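Local coordinates for protein beta-glucoside phosphorylase BglX (Unidentified, PDB 5VQE) that probably cleaves beta-glucosides by phosphorolysis as a family GH3 beta-glucoside phosphorylase, here trapped with a 2-fluoroglucose covalently attached to a TIM-barrel domain, at residues W143-I149 with V188-H194; E236-H242 with L284-T290; A176-C180 with A229-D233; P59-Y64 with P86-N92. The contacts are given in a common frame with arbitrary orientation. Residue numbers count along the deposited sequence, not the author numbering.

Contact 1 of 4, residues W143-I149 with V188-H194; sequences WTYEPII and VLTTIKH. With G2F (2-deoxy-2-fluoro-alpha-D-glucopyranose), chain B.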
# COMPACT_ATOMS: atom_id res chain seq x y z
N TRP A 143 1.73 -0.06 -14.39
CA TRP A 143 2.68 0.26 -13.33
C TRP A 143 1.95 0.18 -12.00
O TRP A 143 1.04 0.97 -11.75
CB TRP A 143 3.25 1.66 -13.55
CG TRP A 143 4.42 2.06 -12.70
CD1 TRP A 143 5.16 1.26 -11.87
CD2 TRP A 143 5.00 3.36 -12.63
NE1 TRP A 143 6.17 2.01 -11.28
CE2 TRP A 143 6.08 3.30 -11.74
CE3 TRP A 143 4.70 4.58 -13.24
CZ2 TRP A 143 6.86 4.42 -11.43
CZ3 TRP A 143 5.47 5.69 -12.93
CH2 TRP A 143 6.54 5.59 -12.05
N THR A 144 2.31 -0.78 -11.15
CA THR A 144 1.75 -0.84 -9.80
C THR A 144 2.78 -0.29 -8.83
O THR A 144 3.95 -0.66 -8.89
CB THR A 144 1.32 -2.25 -9.40
OG1 THR A 144 0.67 -2.18 -8.13
CG2 THR A 144 2.49 -3.21 -9.31
N TYR A 145 2.33 0.63 -7.97
CA TYR A 145 3.20 1.23 -6.96
C TYR A 145 3.35 0.27 -5.78
O TYR A 145 3.04 0.62 -4.64
CB TYR A 145 2.62 2.56 -6.49
CG TYR A 145 2.75 3.74 -7.43
CD1 TYR A 145 3.81 3.85 -8.32
CD2 TYR A 145 1.82 4.78 -7.38
CE1 TYR A 145 3.94 4.95 -9.14
CE2 TYR A 145 1.95 5.88 -8.20
CZ TYR A 145 3.00 5.97 -9.07
OH TYR A 145 3.10 7.08 -9.88
N GLU A 146 3.77 -0.96 -6.06
CA GLU A 146 3.90 -2.01 -5.06
C GLU A 146 4.98 -2.97 -5.55
O GLU A 146 5.25 -3.04 -6.75
CB GLU A 146 2.58 -2.77 -4.87
CG GLU A 146 1.31 -1.93 -4.88
CD GLU A 146 1.04 -1.15 -3.61
OE1 GLU A 146 1.61 -1.50 -2.55
OE2 GLU A 146 0.25 -0.18 -3.68
N PRO A 147 5.57 -3.77 -4.65
CA PRO A 147 5.24 -4.06 -3.26
C PRO A 147 5.91 -3.18 -2.21
O PRO A 147 6.98 -2.62 -2.39
CB PRO A 147 5.73 -5.49 -3.09
CG PRO A 147 6.97 -5.51 -3.92
CD PRO A 147 6.66 -4.64 -5.13
N ILE A 148 5.22 -3.11 -1.08
CA ILE A 148 5.73 -2.45 0.11
C ILE A 148 6.70 -3.39 0.80
O ILE A 148 6.33 -4.50 1.20
CB ILE A 148 4.57 -2.06 1.05
CG1 ILE A 148 3.75 -0.95 0.39
CG2 ILE A 148 5.09 -1.62 2.42
CD1 ILE A 148 2.44 -0.67 1.06
N ILE A 149 7.95 -2.95 0.94
CA ILE A 149 8.97 -3.74 1.61
C ILE A 149 9.45 -2.99 2.85
O ILE A 149 10.58 -3.18 3.31
CB ILE A 149 10.13 -4.08 0.66
CG1 ILE A 149 10.74 -2.81 0.04
CG2 ILE A 149 9.65 -5.05 -0.41
CD1 ILE A 149 12.03 -3.08 -0.73
N VAL A 188 3.19 -5.80 -15.98
CA VAL A 188 3.01 -4.61 -15.16
C VAL A 188 4.29 -4.37 -14.37
O VAL A 188 4.78 -5.27 -13.68
CB VAL A 188 1.80 -4.76 -14.22
CG1 VAL A 188 1.72 -3.61 -13.22
CG2 VAL A 188 0.51 -4.84 -15.05
N LEU A 189 4.82 -3.16 -14.48
CA LEU A 189 6.00 -2.77 -13.72
C LEU A 189 5.67 -2.71 -12.23
O LEU A 189 4.56 -2.35 -11.83
CB LEU A 189 6.49 -1.41 -14.19
CG LEU A 189 6.82 -1.24 -15.68
CD1 LEU A 189 7.12 0.23 -15.99
CD2 LEU A 189 7.99 -2.11 -16.08
N THR A 190 6.66 -3.07 -11.40
CA THR A 190 6.51 -2.98 -9.95
C THR A 190 7.39 -1.88 -9.37
O THR A 190 8.32 -1.37 -10.01
CB THR A 190 6.86 -4.31 -9.28
OG1 THR A 190 8.26 -4.56 -9.39
CG2 THR A 190 6.07 -5.46 -9.88
N THR A 191 7.07 -1.52 -8.12
CA THR A 191 7.68 -0.40 -7.41
C THR A 191 7.95 -0.84 -5.99
O THR A 191 7.00 -1.03 -5.22
CB THR A 191 6.75 0.81 -7.39
OG1 THR A 191 6.23 1.04 -8.70
CG2 THR A 191 7.48 2.08 -6.89
N ILE A 192 9.21 -0.96 -5.60
CA ILE A 192 9.51 -1.21 -4.19
C ILE A 192 9.50 0.12 -3.44
O ILE A 192 10.08 1.11 -3.89
CB ILE A 192 10.85 -1.95 -4.03
CG1 ILE A 192 12.00 -1.26 -4.79
CG2 ILE A 192 10.69 -3.41 -4.45
CD1 ILE A 192 13.37 -1.94 -4.58
N LYS A 193 8.81 0.13 -2.30
CA LYS A 193 8.59 1.32 -1.48
C LYS A 193 8.51 0.88 -0.03
O LYS A 193 8.26 -0.29 0.25
CB LYS A 193 7.32 2.08 -1.92
CG LYS A 193 6.00 1.33 -1.68
CD LYS A 193 4.82 2.09 -2.30
CE LYS A 193 3.49 1.53 -1.84
NZ LYS A 193 2.32 2.13 -2.56
N HIS A 194 8.71 1.81 0.92
CA HIS A 194 9.00 3.23 0.75
C HIS A 194 10.45 3.53 1.16
O HIS A 194 10.78 3.44 2.34
CB HIS A 194 8.05 4.08 1.61
CG HIS A 194 6.60 3.82 1.36
ND1 HIS A 194 5.88 2.85 2.02
CD2 HIS A 194 5.71 4.44 0.53
CE1 HIS A 194 4.63 2.86 1.60
NE2 HIS A 194 4.50 3.82 0.71
C1 G2F B . 2.82 8.28 -1.43
C2 G2F B . 2.59 6.98 -0.60
C3 G2F B . 2.79 5.76 -1.56
C4 G2F B . 1.85 5.92 -2.79
C5 G2F B . 2.18 7.29 -3.48
C6 G2F B . 1.20 7.55 -4.69
O3 G2F B . 2.36 4.61 -0.88
O4 G2F B . 2.17 4.91 -3.70
O5 G2F B . 1.96 8.33 -2.55
O6 G2F B . -0.11 7.41 -4.24
F2 G2F B . 3.49 6.90 0.40
O HOH W 1 -0.24 1.23 -1.42

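Contact 2 of 4, residues E236-H242 with L284-T290; sequences ETLMSAH and LICTDAT. With G2F (2-deoxy-2-fluoro-alpha-D-glucopyranose), chain B.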
# COMPACT_ATOMS: atom_id res chain seq x y z
N GLU A 236 11.80 -3.09 -11.09
CA GLU A 236 11.90 -2.15 -12.20
C GLU A 236 11.97 -0.71 -11.72
O GLU A 236 12.74 0.09 -12.27
CB GLU A 236 10.71 -2.32 -13.14
CG GLU A 236 10.65 -3.69 -13.81
CD GLU A 236 9.89 -4.72 -13.01
OE1 GLU A 236 9.44 -4.41 -11.87
OE2 GLU A 236 9.74 -5.85 -13.52
N THR A 237 11.20 -0.37 -10.69
CA THR A 237 11.13 1.00 -10.21
C THR A 237 11.17 0.98 -8.69
O THR A 237 10.91 -0.05 -8.05
CB THR A 237 9.87 1.74 -10.70
OG1 THR A 237 8.73 1.36 -9.91
CG2 THR A 237 9.59 1.46 -12.19
N LEU A 238 11.51 2.13 -8.12
CA LEU A 238 11.63 2.32 -6.68
C LEU A 238 11.05 3.68 -6.32
O LEU A 238 11.23 4.66 -7.06
CB LEU A 238 13.10 2.21 -6.25
CG LEU A 238 13.47 2.53 -4.80
CD1 LEU A 238 14.64 1.66 -4.38
CD2 LEU A 238 13.82 4.00 -4.63
N MET A 239 10.35 3.74 -5.20
CA MET A 239 9.73 4.98 -4.75
C MET A 239 10.51 5.53 -3.56
O MET A 239 10.58 4.89 -2.51
CB MET A 239 8.26 4.78 -4.39
CG MET A 239 7.56 6.07 -4.00
SD MET A 239 5.80 5.89 -3.69
CE MET A 239 5.18 5.71 -5.34
N SER A 240 11.08 6.71 -3.74
CA SER A 240 11.82 7.40 -2.69
C SER A 240 10.88 8.31 -1.92
O SER A 240 10.30 9.25 -2.49
CB SER A 240 12.98 8.20 -3.30
OG SER A 240 13.81 8.75 -2.28
N ALA A 241 10.71 8.04 -0.64
CA ALA A 241 9.65 8.65 0.15
C ALA A 241 10.22 9.72 1.06
O ALA A 241 11.42 10.01 1.06
CB ALA A 241 8.90 7.58 0.94
N HIS A 242 9.34 10.32 1.86
CA HIS A 242 9.68 11.51 2.62
C HIS A 242 10.15 11.15 4.02
O HIS A 242 9.68 11.67 5.04
CB HIS A 242 8.49 12.45 2.64
CG HIS A 242 7.81 12.56 1.31
ND1 HIS A 242 8.51 12.82 0.15
CD2 HIS A 242 6.51 12.43 0.96
CE1 HIS A 242 7.66 12.84 -0.87
NE2 HIS A 242 6.45 12.61 -0.41
N LEU A 284 14.08 2.82 -12.43
CA LEU A 284 13.47 4.14 -12.33
C LEU A 284 13.20 4.50 -10.87
O LEU A 284 12.62 3.70 -10.12
CB LEU A 284 12.17 4.17 -13.12
CG LEU A 284 11.49 5.51 -13.47
CD1 LEU A 284 10.33 5.28 -14.40
CD2 LEU A 284 10.94 6.23 -12.25
N ILE A 285 13.59 5.71 -10.47
CA ILE A 285 13.30 6.23 -9.14
C ILE A 285 12.22 7.29 -9.27
O ILE A 285 12.38 8.26 -10.01
CB ILE A 285 14.56 6.82 -8.47
CG1 ILE A 285 15.63 5.76 -8.26
CG2 ILE A 285 14.19 7.46 -7.14
CD1 ILE A 285 16.96 6.32 -7.80
N CYS A 286 11.12 7.12 -8.54
CA CYS A 286 10.09 8.15 -8.45
C CYS A 286 9.93 8.57 -7.00
O CYS A 286 10.25 7.82 -6.08
CB CYS A 286 8.75 7.67 -9.03
SG CYS A 286 7.96 6.32 -8.13
N THR A 287 9.46 9.80 -6.81
CA THR A 287 9.18 10.25 -5.46
C THR A 287 7.82 9.73 -5.01
O THR A 287 6.98 9.33 -5.81
CB THR A 287 9.21 11.78 -5.35
OG1 THR A 287 8.07 12.34 -6.01
CG2 THR A 287 10.47 12.37 -5.99
N ASP A 288 7.65 9.69 -3.69
CA ASP A 288 6.30 9.61 -3.16
C ASP A 288 5.60 10.94 -3.41
O ASP A 288 6.24 11.95 -3.74
CB ASP A 288 6.35 9.28 -1.67
CG ASP A 288 4.99 8.90 -1.11
OD1 ASP A 288 4.14 8.37 -1.89
OD2 ASP A 288 4.82 9.14 0.09
N ALA A 289 4.28 10.93 -3.28
CA ALA A 289 3.45 12.09 -3.62
C ALA A 289 4.00 13.38 -3.01
O ALA A 289 4.20 13.46 -1.80
CB ALA A 289 2.01 11.85 -3.16
N THR A 290 4.20 14.39 -3.86
CA THR A 290 4.93 15.59 -3.45
C THR A 290 4.08 16.61 -2.71
O THR A 290 4.62 17.62 -2.25
CB THR A 290 5.56 16.30 -4.66
OG1 THR A 290 4.53 16.93 -5.43
CG2 THR A 290 6.34 15.31 -5.54
C1 G2F B . 2.82 8.28 -1.43
C2 G2F B . 2.59 6.98 -0.60
C3 G2F B . 2.79 5.76 -1.56
C4 G2F B . 1.85 5.92 -2.79
C5 G2F B . 2.18 7.29 -3.48
C6 G2F B . 1.20 7.55 -4.69
O3 G2F B . 2.36 4.61 -0.88
O4 G2F B . 2.17 4.91 -3.70
O5 G2F B . 1.96 8.33 -2.55
O6 G2F B . -0.11 7.41 -4.24
F2 G2F B . 3.49 6.90 0.40

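Contact 3 of 4, residues A176-C180 with A229-D233; sequences AKAYC and ALIED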
# COMPACT_ATOMS: atom_id res chain seq x y z
N ALA A 176 7.64 -10.32 -1.18
CA ALA A 176 7.74 -9.25 -2.17
C ALA A 176 8.25 -9.78 -3.51
O ALA A 176 7.78 -9.35 -4.57
CB ALA A 176 8.66 -8.15 -1.65
N LYS A 177 9.22 -10.69 -3.50
CA LYS A 177 9.68 -11.28 -4.75
C LYS A 177 8.55 -12.02 -5.46
O LYS A 177 8.43 -11.96 -6.69
CB LYS A 177 10.85 -12.23 -4.50
CG LYS A 177 12.18 -11.58 -4.17
CD LYS A 177 13.23 -12.69 -4.08
CE LYS A 177 14.61 -12.20 -3.72
NZ LYS A 177 15.55 -13.36 -3.57
N ALA A 178 7.74 -12.74 -4.68
CA ALA A 178 6.61 -13.47 -5.24
C ALA A 178 5.54 -12.52 -5.79
O ALA A 178 4.99 -12.77 -6.87
CB ALA A 178 6.00 -14.38 -4.19
N TYR A 179 5.23 -11.45 -5.06
CA TYR A 179 4.31 -10.45 -5.59
C TYR A 179 4.80 -9.96 -6.95
O TYR A 179 4.04 -9.89 -7.92
CB TYR A 179 4.17 -9.28 -4.61
CG TYR A 179 3.28 -8.14 -5.10
CD1 TYR A 179 3.79 -7.17 -5.96
CD2 TYR A 179 1.94 -8.05 -4.72
CE1 TYR A 179 2.99 -6.13 -6.42
CE2 TYR A 179 1.13 -7.00 -5.19
CZ TYR A 179 1.67 -6.05 -6.04
OH TYR A 179 0.91 -5.01 -6.52
N CYS A 180 6.10 -9.65 -7.04
CA CYS A 180 6.65 -9.18 -8.30
C CYS A 180 6.55 -10.24 -9.38
O CYS A 180 6.31 -9.93 -10.55
CB CYS A 180 8.10 -8.75 -8.12
SG CYS A 180 8.31 -7.25 -7.09
N ALA A 229 18.06 -7.26 -2.05
CA ALA A 229 17.49 -8.50 -2.56
C ALA A 229 16.48 -8.25 -3.67
O ALA A 229 16.44 -8.99 -4.66
CB ALA A 229 16.83 -9.28 -1.43
N LEU A 230 15.63 -7.22 -3.52
CA LEU A 230 14.65 -6.92 -4.56
C LEU A 230 15.30 -6.28 -5.78
O LEU A 230 14.85 -6.49 -6.91
CB LEU A 230 13.56 -6.01 -3.99
CG LEU A 230 12.39 -6.75 -3.32
CD1 LEU A 230 11.55 -7.50 -4.35
CD2 LEU A 230 12.88 -7.71 -2.25
N ILE A 231 16.36 -5.50 -5.58
CA ILE A 231 17.08 -4.93 -6.71
C ILE A 231 17.68 -6.04 -7.56
O ILE A 231 17.53 -6.06 -8.78
CB ILE A 231 18.16 -3.95 -6.20
CG1 ILE A 231 17.49 -2.71 -5.61
CG2 ILE A 231 19.11 -3.56 -7.33
CD1 ILE A 231 18.43 -1.82 -4.80
N GLU A 232 18.35 -7.00 -6.92
CA GLU A 232 18.94 -8.10 -7.66
C GLU A 232 17.87 -8.95 -8.33
O GLU A 232 18.10 -9.50 -9.41
CB GLU A 232 19.80 -8.95 -6.74
CG GLU A 232 20.96 -8.18 -6.11
CD GLU A 232 21.77 -7.41 -7.13
OE1 GLU A 232 22.14 -8.01 -8.17
OE2 GLU A 232 22.01 -6.20 -6.92
N ASP A 233 16.69 -9.04 -7.71
CA ASP A 233 15.57 -9.79 -8.28
C ASP A 233 14.99 -9.11 -9.52
O ASP A 233 14.18 -9.74 -10.21
CB ASP A 233 14.49 -9.97 -7.20
CG ASP A 233 13.29 -10.81 -7.68
OD1 ASP A 233 13.47 -11.99 -8.05
OD2 ASP A 233 12.16 -10.28 -7.65
O HOH W 2 17.54 -11.22 -4.76
O HOH W 3 10.52 -12.19 -8.28

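Contact 4 of 4, residues P59-Y64 with P86-N92; sequences PGAVMY and PLLIACN. With G2F (2-deoxy-2-fluoro-alpha-D-glucopyranose), chain B.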
# COMPACT_ATOMS: atom_id res chain seq x y z
N PRO A 59 2.48 15.38 -19.40
CA PRO A 59 3.08 14.57 -18.34
C PRO A 59 3.65 13.26 -18.87
O PRO A 59 3.30 12.78 -19.95
CB PRO A 59 1.92 14.31 -17.38
CG PRO A 59 0.71 14.34 -18.24
CD PRO A 59 1.00 15.39 -19.30
N GLY A 60 4.54 12.68 -18.07
CA GLY A 60 5.13 11.40 -18.42
C GLY A 60 4.30 10.22 -17.95
O GLY A 60 4.45 9.11 -18.48
N ALA A 61 3.43 10.43 -16.97
CA ALA A 61 2.65 9.36 -16.38
C ALA A 61 1.41 9.93 -15.71
O ALA A 61 1.31 11.14 -15.47
CB ALA A 61 3.47 8.56 -15.36
N VAL A 62 0.45 9.05 -15.42
CA VAL A 62 -0.68 9.36 -14.56
C VAL A 62 -0.87 8.21 -13.58
O VAL A 62 -0.41 7.09 -13.82
CB VAL A 62 -1.99 9.60 -15.34
CG1 VAL A 62 -1.84 10.77 -16.28
CG2 VAL A 62 -2.40 8.35 -16.11
N MET A 63 -1.55 8.49 -12.47
CA MET A 63 -2.01 7.47 -11.54
C MET A 63 -3.52 7.61 -11.36
O MET A 63 -4.02 8.71 -11.13
CB MET A 63 -1.33 7.58 -10.17
CG MET A 63 -1.60 6.35 -9.29
SD MET A 63 -1.47 6.57 -7.50
CE MET A 63 -2.98 7.45 -7.17
N TYR A 64 -4.23 6.49 -11.46
CA TYR A 64 -5.67 6.46 -11.23
C TYR A 64 -5.93 6.27 -9.74
O TYR A 64 -5.44 5.32 -9.13
CB TYR A 64 -6.34 5.32 -12.00
CG TYR A 64 -6.27 5.39 -13.52
CD1 TYR A 64 -6.21 6.60 -14.18
CD2 TYR A 64 -6.28 4.23 -14.28
CE1 TYR A 64 -6.16 6.66 -15.55
CE2 TYR A 64 -6.22 4.29 -15.67
CZ TYR A 64 -6.16 5.51 -16.29
OH TYR A 64 -6.10 5.58 -17.66
N PRO A 86 3.57 7.85 -25.24
CA PRO A 86 2.71 7.02 -24.39
C PRO A 86 2.98 7.25 -22.91
O PRO A 86 4.12 7.48 -22.50
CB PRO A 86 3.06 5.59 -24.81
CG PRO A 86 3.59 5.70 -26.17
CD PRO A 86 4.27 7.04 -26.25
N LEU A 87 1.93 7.14 -22.12
CA LEU A 87 2.00 7.35 -20.68
C LEU A 87 2.30 6.04 -19.94
O LEU A 87 1.78 4.99 -20.31
CB LEU A 87 0.67 7.89 -20.15
CG LEU A 87 0.23 9.26 -20.66
CD1 LEU A 87 -1.28 9.43 -20.53
CD2 LEU A 87 0.96 10.34 -19.90
N LEU A 88 3.11 6.13 -18.89
CA LEU A 88 3.03 5.14 -17.83
C LEU A 88 1.75 5.41 -17.03
O LEU A 88 1.45 6.56 -16.71
CB LEU A 88 4.25 5.20 -16.92
CG LEU A 88 5.59 4.86 -17.57
CD1 LEU A 88 6.71 5.15 -16.61
CD2 LEU A 88 5.64 3.41 -18.03
N ILE A 89 0.99 4.35 -16.76
CA ILE A 89 -0.30 4.46 -16.07
C ILE A 89 -0.19 3.65 -14.79
O ILE A 89 -0.14 2.42 -14.83
CB ILE A 89 -1.47 3.99 -16.94
CG1 ILE A 89 -1.59 4.87 -18.19
CG2 ILE A 89 -2.77 4.04 -16.16
CD1 ILE A 89 -2.58 4.35 -19.21
N ALA A 90 -0.15 4.34 -13.66
CA ALA A 90 0.11 3.73 -12.37
C ALA A 90 -1.17 3.59 -11.54
O ALA A 90 -2.18 4.24 -11.80
CB ALA A 90 1.14 4.55 -11.58
N CYS A 91 -1.10 2.71 -10.54
CA CYS A 91 -2.19 2.49 -9.61
C CYS A 91 -1.62 1.87 -8.33
O CYS A 91 -0.68 1.08 -8.39
CB CYS A 91 -3.26 1.57 -10.23
SG CYS A 91 -4.89 1.60 -9.43
N ASN A 92 -2.21 2.24 -7.18
CA ASN A 92 -1.86 1.65 -5.89
C ASN A 92 -2.62 0.33 -5.71
O ASN A 92 -3.51 0.20 -4.87
CB ASN A 92 -2.20 2.60 -4.74
CG ASN A 92 -1.26 3.79 -4.64
OD1 ASN A 92 -1.70 4.96 -4.60
ND2 ASN A 92 0.02 3.51 -4.55
C1 G2F B . 2.82 8.28 -1.43
C2 G2F B . 2.59 6.98 -0.60
C3 G2F B . 2.79 5.76 -1.56
C4 G2F B . 1.85 5.92 -2.79
C5 G2F B . 2.18 7.29 -3.48
C6 G2F B . 1.20 7.55 -4.69
O3 G2F B . 2.36 4.61 -0.88
O4 G2F B . 2.17 4.91 -3.70
O5 G2F B . 1.96 8.33 -2.55
O6 G2F B . -0.11 7.41 -4.24
F2 G2F B . 3.49 6.90 0.40
O HOH W 4 -4.77 3.83 -6.63

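Contact 1 of 4, residues W143-I149 with V188-H194
The ammonium group of Lys-193 is the centre of the polar contacts: NZ gives a hydrogen bond to Tyr-145 O (2.7 Å), makes a salt bridge with Glu-146 OE2 (3.3 Å), to which a water also links it, and reaches G2F O3 and O4, both at 3.0 Å. Beside it His-194 NE2 hydrogen-bonds G2F O3 (2.8 Å), while Asp-150 holds its ND1. Backbone hydrogen bonds join the segments: Thr-144 N to Leu-189 O (2.8 Å), Thr-191 N to Glu-146 O (2.7 Å) and Ile-149 N to Lys-193 O (2.8 Å). Thr-191 OG1 donates to Thr-144 O (2.9 Å) and is hydrogen-bonded to Thr-237 OG1, as is Trp-143 NE1, whose own bond to Thr-191 OG1 (2.8 Å) is weak. Further out, Trp-143 CD1 packs on Leu-189 CB (3.8 Å) and Ile-149 CD1 on Ile-192 CB (3.7 Å). The buried lysine charge, balanced by Glu-146 and positioned by a carbonyl, is aimed at the adjacent O3 and O4 hydroxyls, as expected for glucosyl recognition in GH3 enzymes.

Contact 2 of 4, residues E236-H242 with L284-T290
Strands 237-240 and 284-287 run parallel, their axes 4.5 Å apart and 29° from exact alignment, and main-chain donors and acceptors alternate across the gap. Leu-284 N bonds Glu-236 O (3.0 Å), Leu-238 N bonds Leu-284 O (2.8 Å), Cys-286 N bonds Leu-238 O (2.9 Å), Ser-240 N bonds Cys-286 O (2.7 Å) and Asp-288 N bonds Ser-240 O (2.9 Å). Farther along, a side chain takes part: His-242 NE2 donates to Ala-289 O (2.8 Å). Thr-287 OG1 donates to Asp-288 O (2.9 Å). Asp-288 OD1 is bonded covalently to G2F C1 (1.4 Å), marking Asp-288 as the nucleophile captured in a glucosyl-enzyme intermediate; Ala-289 N gives this same oxygen a weak hydrogen bond (2.9 Å). Glu-236 makes a salt bridge with Arg-184 and accepts a hydrogen bond from Thr-190 OG1, and Thr-237 OG1 bonds Thr-190 O. Met-239 CE rests on Cys-286 SG (4.0 Å) and lies 3.5 Å from G2F O4. The pair forms part of the barrel wall: Leu-238, Ser-240 and Ile-285 face helix 268-278, and strand 191-195 flanks strand 237-244 in the same sheet.

Contact 3 of 4, residues A176-C180 with A229-D233
Residues 176-180 and 229-232 are helical, with Cys-180 N bonded to Ala-176 O (3.0 Å) in one segment and Asp-233 N to Ala-229 O (3.1 Å) in the other; within these segments the nearest CA atoms are those of Lys-177 and Leu-230, 6.6 Å apart. Leu-230 supplies the main apolar contact, its CD1 lying 4.0 Å from Ala-176 CB and 4.3 Å from Cys-180 SG, so that the small residues of one helix receive the leucine of the other. Helices 169-184 and 216-232 belong to the outer layer of the TIM barrel, and this is a meeting of two of its neighbouring helices, with Ala-176 and Cys-180 also resting on Ile-149 and Thr-190 beneath. Toward solvent the extended Lys-177 chain reaches across to the second helix, CE 3.8 Å from Ala-229 O and CG 3.7 Å from Asp-233 OD2. Two waters bridge this polar side: one donates to Ala-229 O (2.5 Å) and takes a weak hydrogen bond from Lys-177 NZ (3.2 Å), the other donates to Lys-177 O and Asp-233 OD2, both at 2.6 Å.

Contact 4 of 4, residues P59-Y64 with P86-N92
Strand 61-64 lies parallel to strand 88-91, their axes 4.6 Å apart and 27° from alignment. One face alternates small and long side chains, Ala-61 and Ala-90 with Leu-88 and Met-63: Ala-61 CB sits against Leu-88 CB (3.8 Å), and the Met-63 chain passes over the methyl of Ala-90, CG to CB 4.0 Å, on its way to the ligand. Val-62 and Ile-89 point to the other face, where Val-62 CG2 nestles against Ile-89 CG1 (4.1 Å). From the strand end the Tyr-64 ring comes over Ile-89 CG2, which lies 3.9 Å from its centroid and 29° off the normal, a CH-pi contact; Tyr-64 OH goes on to bond Thr-76. At the start, Leu-87 CD2 packs against Pro-59, 3.4 Å from its O and 4.3 Å from its CG. Between the strands run the backbone hydrogen bonds Val-62 N to Leu-88 O (3.0 Å), Ala-90 N to Val-62 O (2.8 Å), Tyr-64 N to Ala-90 O (3.1 Å) and the longer Leu-88 N to Gly-60 O (3.3 Å). Helix 69-82 connects the strands as a beta-alpha-beta crossover and covers Leu-87 and Ile-89. The side-chain chemistry is mostly apolar and turns polar at the pocket end, where a water joins Tyr-64 O to Asn-92 N and Met-63 and Asn-92 border G2F, Met-63 SD 3.6 Å from its O6.

How the contacts relate
Contacts 1, 2 and 4 are buried and join strands of the TIM barrel's inner wall, while contact 3 pairs two helices of its outer layer and is only partly buried. Contacts 2 and 4 use regular parallel strand pairing; contact 1 joins neighbouring strands of the barrel through isolated backbone pairs and relies more on charge. All three reach the sugar, contact 2 through a covalent bond, contact 1 through lysine and histidine, contact 4 by flanking residues; contact 3 has no part in the pocket. Contact 1 touches all the others: His-194 packs on Ala-241, Thr-144 hydrogen-bonds Tyr-179, and Trp-143 O meets Cys-91 N. Contacts 3 and 4 stay about 6 Å apart at their nearest atoms.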